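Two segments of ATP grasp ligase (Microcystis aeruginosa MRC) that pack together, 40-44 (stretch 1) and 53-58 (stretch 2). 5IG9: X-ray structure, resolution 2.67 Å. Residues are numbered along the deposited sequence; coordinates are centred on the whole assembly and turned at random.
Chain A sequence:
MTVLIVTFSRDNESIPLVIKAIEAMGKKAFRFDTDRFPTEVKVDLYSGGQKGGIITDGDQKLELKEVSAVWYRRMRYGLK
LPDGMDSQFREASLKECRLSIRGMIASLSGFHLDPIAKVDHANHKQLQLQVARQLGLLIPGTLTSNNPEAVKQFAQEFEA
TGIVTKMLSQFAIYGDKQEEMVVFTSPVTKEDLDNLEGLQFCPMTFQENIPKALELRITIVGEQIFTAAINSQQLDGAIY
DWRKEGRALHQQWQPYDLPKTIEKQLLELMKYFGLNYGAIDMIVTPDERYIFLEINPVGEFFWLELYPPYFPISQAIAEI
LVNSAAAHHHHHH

Stretch 1 40-44: EVKVD
Stretch 2 (53-58) GIITDG

Antiparallel strands alternate between hydrogen-bonded and non-hydrogen-bonded pairs, and this short ladder illustrates the rule. The strand containing Lys42 to Asp44 runs against Ile54 to Asp57, with N-to-C directions 171° apart and axes approaching to 4.7 Å. Phi/psi values are extended: -96/126, -124/126 and -122/121 for Lys42, Val43 and Asp44, and -152/136, -112/125, -118/124 and -129/92 from Ile54 through Asp57. Val41 (-90/134) leads in from Glu40 (-126/-38), while Gly53 (-58/144) precedes the second strand and Gly58 (59/-123) follows it, its positive phi favouring glycine.

Lys42 pairs with Thr56 through two hydrogen bonds, Lys42 N to Thr56 O at 2.8 Å and Thr56 N to Lys42 O at 2.6 Å. Asp44 and Ile54 repeat the motif: Asp44 N to Ile54 O and Ile54 N to Asp44 O are both 2.9 Å. Between them lies the non-hydrogen-bonded pair Val43 and Ile55, whose CA atoms are 4.5 Å apart. Ile55 CA also approaches Lys42 O at 3.3 Å, and Gly53 CA lies 3.1 Å from Asp44 O, where a CB would be tight against that oxygen.

Side chains follow the alternation. Val43 (chi1 t) and Ile55 (m, t) share one face, with Val43 CG2 to Ile55 CG2 at 4.1 Å; Val41 (chi1 t) brings CG1 to 3.7 Å from Ile55 CG2. These branched apolar groups suit their buried setting. On the opposite face, Lys42 (m, m, chi3 -144°, m) and Thr56 (m) place their CB atoms 3.9 Å apart, but the lysine's end leads away. Asp44 (m, chi2 -34°) sets CB 3.7 Å from CG2 of Ile54 (t, t); its buried carboxylate is hydrogen-bonded elsewhere in the structure. Asp57 adopts chi1 t, chi2 -11°. Together the stretches bury 393 Å².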

# COMPACT_ATOMS: atom_id res chain seq x y z
N GLU A 40 -5.08 17.44 16.32
CA GLU A 40 -5.54 18.82 16.16
C GLU A 40 -6.64 18.98 15.13
O GLU A 40 -7.57 19.77 15.35
CB GLU A 40 -4.35 19.72 15.80
CG GLU A 40 -3.16 19.56 16.73
CD GLU A 40 -1.92 20.27 16.23
OE1 GLU A 40 -2.05 21.37 15.65
OE2 GLU A 40 -0.81 19.72 16.43
N VAL A 41 -6.58 18.25 14.02
CA VAL A 41 -7.55 18.40 12.94
C VAL A 41 -8.71 17.44 13.17
O VAL A 41 -8.50 16.27 13.52
CB VAL A 41 -6.88 18.15 11.57
CG1 VAL A 41 -7.86 18.37 10.43
CG2 VAL A 41 -5.66 19.04 11.41
N LYS A 42 -9.93 17.95 13.01
CA LYS A 42 -11.14 17.14 13.12
C LYS A 42 -11.58 16.69 11.74
O LYS A 42 -11.75 17.51 10.83
CB LYS A 42 -12.26 17.93 13.79
CG LYS A 42 -11.96 18.41 15.19
CD LYS A 42 -11.58 17.25 16.10
CE LYS A 42 -12.12 17.46 17.51
NZ LYS A 42 -11.92 18.86 17.97
N VAL A 43 -11.76 15.38 11.58
CA VAL A 43 -12.24 14.80 10.33
C VAL A 43 -13.49 13.99 10.64
O VAL A 43 -13.48 13.13 11.54
CB VAL A 43 -11.17 13.91 9.67
CG1 VAL A 43 -11.67 13.38 8.33
CG2 VAL A 43 -9.87 14.69 9.48
N ASP A 44 -14.57 14.27 9.92
CA ASP A 44 -15.83 13.54 10.05
C ASP A 44 -16.19 12.96 8.70
O ASP A 44 -16.35 13.70 7.72
CB ASP A 44 -16.94 14.45 10.57
CG ASP A 44 -16.66 14.99 11.95
OD1 ASP A 44 -16.03 14.26 12.75
OD2 ASP A 44 -17.05 16.14 12.24
N GLY A 53 -19.43 14.91 4.82
CA GLY A 53 -18.09 14.80 5.38
C GLY A 53 -17.42 16.16 5.45
O GLY A 53 -17.62 17.02 4.58
N ILE A 54 -16.63 16.35 6.49
CA ILE A 54 -16.13 17.69 6.81
C ILE A 54 -14.80 17.56 7.54
O ILE A 54 -14.63 16.72 8.43
CB ILE A 54 -17.17 18.46 7.65
CG1 ILE A 54 -16.67 19.86 7.99
CG2 ILE A 54 -17.55 17.69 8.91
CD1 ILE A 54 -17.73 20.72 8.60
N ILE A 55 -13.85 18.39 7.13
CA ILE A 55 -12.55 18.50 7.77
C ILE A 55 -12.47 19.86 8.44
O ILE A 55 -12.68 20.89 7.78
CB ILE A 55 -11.40 18.33 6.76
CG1 ILE A 55 -11.64 17.10 5.89
CG2 ILE A 55 -10.07 18.25 7.47
CD1 ILE A 55 -10.58 16.90 4.83
N THR A 56 -12.18 19.88 9.73
CA THR A 56 -12.12 21.11 10.51
C THR A 56 -10.71 21.31 11.04
O THR A 56 -10.18 20.43 11.74
CB THR A 56 -13.12 21.09 11.66
OG1 THR A 56 -14.45 20.88 11.16
CG2 THR A 56 -13.08 22.40 12.43
N ASP A 57 -10.10 22.46 10.73
CA ASP A 57 -8.79 22.85 11.24
C ASP A 57 -8.90 24.25 11.82
O ASP A 57 -8.73 25.24 11.10
CB ASP A 57 -7.73 22.79 10.13
CG ASP A 57 -6.31 22.90 10.67
OD1 ASP A 57 -6.13 23.24 11.86
OD2 ASP A 57 -5.36 22.67 9.88
N GLY A 58 -9.17 24.34 13.12
CA GLY A 58 -9.34 25.63 13.78
C GLY A 58 -10.46 26.44 13.17
O GLY A 58 -11.60 25.97 13.09